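Local coordinates for protein 3-hydroxyacyl-CoA dehydrogenase type-2 (Mycobacterium avium, PDB 3PPI) that probably oxidises the 3-hydroxyl group of acyl-CoA substrates with a nicotinamide cofactor, as a short-chain dehydrogenase/reductase, at residues 173-178 against 274-279; 215-220 against 250-255. All coordinates share one frame; numbering follows the deposited sequence.

Contact 1: residues 173-178 against 274-279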
loop_
_atom_site.group_PDB
_atom_site.type_symbol
_atom_site.label_atom_id
_atom_site.label_comp_id
_atom_site.label_asym_id
_atom_site.label_seq_id
_atom_site.Cartn_x
_atom_site.Cartn_y
_atom_site.Cartn_z
ATOM N N ALA A 173 -13.880 -3.795 6.320
ATOM C CA ALA A 173 -13.742 -3.341 4.961
ATOM C C ALA A 173 -13.920 -4.538 4.030
ATOM O O ALA A 173 -14.902 -5.288 4.147
ATOM C CB ALA A 173 -12.397 -2.688 4.784
ATOM N N SER A 174 -12.971 -4.709 3.117
ATOM C CA SER A 174 -12.921 -5.809 2.148
ATOM C C SER A 174 -11.667 -5.576 1.341
ATOM O O SER A 174 -11.221 -4.421 1.196
ATOM C CB SER A 174 -14.144 -5.805 1.197
ATOM O OG SER A 174 -13.926 -6.645 0.058
ATOM N N ILE A 175 -11.080 -6.641 0.805
ATOM C CA ILE A 175 -9.937 -6.456 -0.057
ATOM C C ILE A 175 -10.369 -5.823 -1.391
ATOM O O ILE A 175 -9.526 -5.366 -2.150
ATOM C CB ILE A 175 -9.086 -7.751 -0.245
ATOM C CG1 ILE A 175 -9.901 -8.860 -0.936
ATOM C CG2 ILE A 175 -8.493 -8.213 1.160
ATOM C CD1 ILE A 175 -9.086 -10.145 -1.262
ATOM N N ALA A 176 -11.673 -5.750 -1.643
ATOM C CA ALA A 176 -12.201 -4.967 -2.771
ATOM C C ALA A 176 -11.792 -3.507 -2.644
ATOM O O ALA A 176 -11.774 -2.783 -3.639
ATOM C CB ALA A 176 -13.739 -5.086 -2.867
ATOM N N GLY A 177 -11.497 -3.071 -1.414
ATOM C CA GLY A 177 -11.005 -1.718 -1.172
ATOM C C GLY A 177 -9.627 -1.431 -1.743
ATOM O O GLY A 177 -9.270 -0.262 -1.942
ATOM N N TYR A 178 -8.865 -2.500 -1.994
ATOM C CA TYR A 178 -7.536 -2.439 -2.576
ATOM C C TYR A 178 -7.509 -2.913 -4.043
ATOM O O TYR A 178 -6.667 -2.458 -4.829
ATOM C CB TYR A 178 -6.588 -3.355 -1.783
ATOM C CG TYR A 178 -6.269 -2.974 -0.336
ATOM C CD1 TYR A 178 -5.705 -1.749 -0.033
ATOM C CD2 TYR A 178 -6.475 -3.888 0.712
ATOM C CE1 TYR A 178 -5.372 -1.405 1.290
ATOM C CE2 TYR A 178 -6.145 -3.580 2.025
ATOM C CZ TYR A 178 -5.583 -2.333 2.305
ATOM O OH TYR A 178 -5.250 -1.993 3.595
ATOM N N GLY A 274 -6.695 -15.692 2.852
ATOM C CA GLY A 274 -6.045 -16.884 2.282
ATOM C C GLY A 274 -4.987 -16.562 1.232
ATOM O O GLY A 274 -4.685 -17.386 0.390
ATOM N N ALA A 275 -4.414 -15.367 1.328
ATOM C CA ALA A 275 -3.471 -14.773 0.345
ATOM C C ALA A 275 -4.104 -14.440 -1.028
ATOM O O ALA A 275 -3.384 -14.199 -2.002
ATOM C CB ALA A 275 -2.211 -15.615 0.183
ATOM N N GLN A 276 -5.440 -14.371 -1.091
ATOM C CA GLN A 276 -6.114 -13.974 -2.323
ATOM C C GLN A 276 -5.812 -12.512 -2.709
ATOM O O GLN A 276 -5.747 -11.633 -1.860
ATOM C CB GLN A 276 -7.630 -14.162 -2.222
ATOM C CG GLN A 276 -8.294 -13.995 -3.568
ATOM C CD GLN A 276 -9.797 -14.161 -3.584
ATOM O OE1 GLN A 276 -10.487 -14.222 -2.546
ATOM N NE2 GLN A 276 -10.324 -14.203 -4.793
ATOM N N ARG A 277 -5.632 -12.281 -4.008
ATOM C CA ARG A 277 -5.685 -10.934 -4.560
ATOM C C ARG A 277 -6.774 -10.968 -5.656
ATOM O O ARG A 277 -6.701 -11.820 -6.551
ATOM C CB ARG A 277 -4.323 -10.520 -5.140
ATOM C CG ARG A 277 -3.153 -10.528 -4.142
ATOM C CD ARG A 277 -3.302 -9.428 -3.140
ATOM N NE ARG A 277 -2.229 -9.288 -2.145
ATOM C CZ ARG A 277 -2.199 -9.910 -0.971
ATOM N NH1 ARG A 277 -3.123 -10.810 -0.658
ATOM N NH2 ARG A 277 -1.207 -9.672 -0.123
ATOM N N PHE A 278 -7.780 -10.090 -5.565
ATOM C CA PHE A 278 -8.905 -10.123 -6.525
ATOM C C PHE A 278 -8.403 -9.792 -7.921
ATOM O O PHE A 278 -7.690 -8.792 -8.125
ATOM C CB PHE A 278 -10.016 -9.114 -6.199
ATOM C CG PHE A 278 -10.911 -9.477 -5.028
ATOM C CD1 PHE A 278 -10.976 -10.763 -4.506
ATOM C CD2 PHE A 278 -11.765 -8.502 -4.498
ATOM C CE1 PHE A 278 -11.851 -11.062 -3.450
ATOM C CE2 PHE A 278 -12.637 -8.790 -3.443
ATOM C CZ PHE A 278 -12.684 -10.075 -2.918
ATOM N N THR A 279 -8.793 -10.629 -8.876
ATOM C CA THR A 279 -8.620 -10.349 -10.299
ATOM C C THR A 279 -9.749 -9.393 -10.774
ATOM O O THR A 279 -10.694 -9.117 -10.033
ATOM C CB THR A 279 -8.651 -11.657 -11.098
ATOM O OG1 THR A 279 -9.878 -12.341 -10.825
ATOM C CG2 THR A 279 -7.458 -12.561 -10.705
#
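Ile175 lies across the ring of Phe278, and this one pair carries most of the contact. The interaction is CH-pi: CG1 of Ile175 stands 3.7 Å from the centroid of the Phe278 ring, 14° off its normal. CG1 reaches that place because chi1 of 63° sets it between the backbone N and the carbonyl carbon of its own residue; the extended chi2 then carries CD1 on to Phe278 CE1, at 3.6 Å, and to the carbonyl O of Gln276, at 3.7 Å. A second apolar touch comes at the ring edge, where Ala176 CB lies in the ring plane, 3.9 Å from Phe278 CE2.

The polar bonds stay within each segment. Ser174 OG accepts from Ala176 N at 3.0 Å, an ST turn that shapes the loop after strand 167-172. Within 274-279, Arg277 NH1 donates to Gln276 O from above the carbonyl plane. Beyond the segments, Phe278 N bonds to Glu179 OE1, and Phe278 O to Arg203 NH2 of the third subunit.

Between 173-178 and 274-279 the join is thus apolar, the buried Phe278 ring against Ile175 and Ala176, while Glu179, just beyond, adds a polar hold on the Phe278 backbone.

Contact 2: residues 215-220 against 250-255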
loop_
_atom_site.group_PDB
_atom_site.type_symbol
_atom_site.label_atom_id
_atom_site.label_comp_id
_atom_site.label_asym_id
_atom_site.label_seq_id
_atom_site.Cartn_x
_atom_site.Cartn_y
_atom_site.Cartn_z
ATOM N N ILE A 215 -10.681 -5.085 9.659
ATOM C CA ILE A 215 -10.431 -6.345 8.977
ATOM C C ILE A 215 -10.913 -6.153 7.556
ATOM O O ILE A 215 -12.038 -5.666 7.327
ATOM C CB ILE A 215 -11.200 -7.517 9.622
ATOM C CG1 ILE A 215 -10.759 -7.719 11.084
ATOM C CG2 ILE A 215 -11.010 -8.805 8.802
ATOM C CD1 ILE A 215 -11.617 -8.743 11.863
ATOM N N ALA A 216 -10.063 -6.520 6.599
ATOM C CA ALA A 216 -10.435 -6.556 5.176
ATOM C C ALA A 216 -10.557 -8.010 4.748
ATOM O O ALA A 216 -9.560 -8.643 4.410
ATOM C CB ALA A 216 -9.392 -5.830 4.319
ATOM N N PRO A 217 -11.775 -8.559 4.778
ATOM C CA PRO A 217 -11.893 -9.955 4.384
ATOM C C PRO A 217 -11.745 -10.173 2.884
ATOM O O PRO A 217 -12.023 -9.271 2.085
ATOM C CB PRO A 217 -13.314 -10.339 4.809
ATOM C CG PRO A 217 -13.790 -9.257 5.703
ATOM C CD PRO A 217 -13.041 -8.022 5.322
ATOM N N GLY A 218 -11.284 -11.364 2.524
ATOM C CA GLY A 218 -11.356 -11.846 1.162
ATOM C C GLY A 218 -12.759 -12.402 0.939
ATOM O O GLY A 218 -13.737 -11.765 1.317
ATOM N N THR A 219 -12.855 -13.569 0.321
ATOM C CA THR A 219 -14.142 -14.220 0.048
ATOM C C THR A 219 -14.490 -15.139 1.209
ATOM O O THR A 219 -13.774 -16.111 1.472
ATOM C CB THR A 219 -14.102 -15.008 -1.278
ATOM O OG1 THR A 219 -13.501 -14.180 -2.285
ATOM C CG2 THR A 219 -15.526 -15.417 -1.724
ATOM N N MET A 220 -15.599 -14.824 1.883
ATOM C CA MET A 220 -15.986 -15.481 3.127
ATOM C C MET A 220 -17.280 -16.268 2.961
ATOM O O MET A 220 -18.157 -15.889 2.165
ATOM C CB MET A 220 -16.183 -14.433 4.226
ATOM C CG MET A 220 -15.017 -13.482 4.472
ATOM S SD MET A 220 -13.414 -14.280 4.765
ATOM C CE MET A 220 -13.560 -14.707 6.510
ATOM N N ASP A 250 -16.000 -18.071 11.756
ATOM C CA ASP A 250 -15.204 -18.230 12.989
ATOM C C ASP A 250 -13.787 -17.667 12.852
ATOM O O ASP A 250 -13.231 -17.153 13.833
ATOM C CB ASP A 250 -15.116 -19.685 13.440
ATOM C CG ASP A 250 -16.392 -20.168 14.119
ATOM O OD1 ASP A 250 -17.246 -19.342 14.506
ATOM O OD2 ASP A 250 -16.524 -21.380 14.290
ATOM N N GLU A 251 -13.198 -17.782 11.659
ATOM C CA GLU A 251 -11.864 -17.168 11.407
ATOM C C GLU A 251 -11.915 -15.655 11.486
ATOM O O GLU A 251 -10.992 -15.016 12.021
ATOM C CB GLU A 251 -11.263 -17.663 10.085
ATOM C CG GLU A 251 -10.779 -19.133 10.200
ATOM C CD GLU A 251 -10.670 -19.880 8.866
ATOM O OE1 GLU A 251 -11.267 -19.465 7.845
ATOM O OE2 GLU A 251 -9.975 -20.912 8.853
ATOM N N PHE A 252 -12.990 -15.072 10.959
ATOM C CA PHE A 252 -13.210 -13.638 11.068
ATOM C C PHE A 252 -13.358 -13.235 12.538
ATOM O O PHE A 252 -12.764 -12.256 12.983
ATOM C CB PHE A 252 -14.470 -13.237 10.287
ATOM C CG PHE A 252 -14.799 -11.780 10.388
ATOM C CD1 PHE A 252 -14.307 -10.879 9.476
ATOM C CD2 PHE A 252 -15.594 -11.307 11.425
ATOM C CE1 PHE A 252 -14.603 -9.524 9.581
ATOM C CE2 PHE A 252 -15.883 -9.967 11.535
ATOM C CZ PHE A 252 -15.404 -9.076 10.601
ATOM N N ALA A 253 -14.202 -13.973 13.260
ATOM C CA ALA A 253 -14.454 -13.718 14.673
ATOM C C ALA A 253 -13.163 -13.777 15.477
ATOM O O ALA A 253 -12.965 -12.981 16.397
ATOM C CB ALA A 253 -15.476 -14.726 15.234
ATOM N N ASP A 254 -12.283 -14.708 15.116
ATOM C CA ASP A 254 -11.009 -14.873 15.818
ATOM C C ASP A 254 -10.094 -13.659 15.583
ATOM O O ASP A 254 -9.423 -13.206 16.499
ATOM C CB ASP A 254 -10.326 -16.164 15.355
ATOM C CG ASP A 254 -9.051 -16.457 16.108
ATOM O OD1 ASP A 254 -9.129 -16.746 17.321
ATOM O OD2 ASP A 254 -7.978 -16.435 15.482
ATOM N N ALA A 255 -10.067 -13.142 14.357
ATOM C CA ALA A 255 -9.332 -11.930 14.034
ATOM C C ALA A 255 -9.898 -10.725 14.774
ATOM O O ALA A 255 -9.147 -9.915 15.323
ATOM C CB ALA A 255 -9.350 -11.688 12.521
#
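Phe252 fits its ring against Ile215 and Pro217, packing helix 249-261 onto the last residues of strand 210-217 in the Rossmann-type fold of a short-chain dehydrogenase. Helix and strand run nearly antiparallel, at 163°, and the axes of 215-217 and 250-255 come within 10.2 Å at their closest, as expected where a helix covers a parallel sheet.

Phe252 carries much of the contact. With CG anti to the backbone N (chi1 178°), the ring leaves the helix toward the strand. Ile215 meets it with two branches. Its CG2 touches Phe252 CE1 at 3.7 Å, near the rim, while CD1, at the end of an extended chain, sits over one face, 4.1 Å from the Phe252 centroid, in a CH-pi contact. The same CD1 also rests on Ala255 CB at 3.8 Å, so one methyl bridges two successive turns of the helix. Pro217 adds CG, 4.0 Å from Phe252 CE1, approaching the ring at a slant.

Elsewhere the ring packs on Leu42 and Thr46 of helix 41-52 and on Thr172, which places it between that helix and the sheet. Asp254 OD1 ties the two helices together through a salt bridge to Arg49 NH1, and its OD2 accepts from Asn262 ND2 of the second subunit.

Past the strand, Met220 returns to the helix. Its chain bends at both chi2 and chi3, folding back until the terminal CE lies 4.2 Å from Phe252 CB.

Overall arrangement
The centres of the two contacts are 12 Å apart, and both segments of contact 2 fall between the two segments of contact 1 in the sequence. Three of the four segments, 173-178, 215-220 and 274-279, lie at or just past the C-terminal ends of neighbouring strands in the parallel sheet; the fourth, 250-255, is on the helix that covers them. The contacts touch directly. Ala173 N lies 2.8 Å from Ile215 O, a probable hydrogen bond that continues the pairing of strands 167-172 and 210-217, and Ile175 CG2 packs on Ala216 O at 3.4 Å. Both contacts also reach the second subunit, so sheet, covering helix and C-terminal tail meet close to the tetramer interfaces.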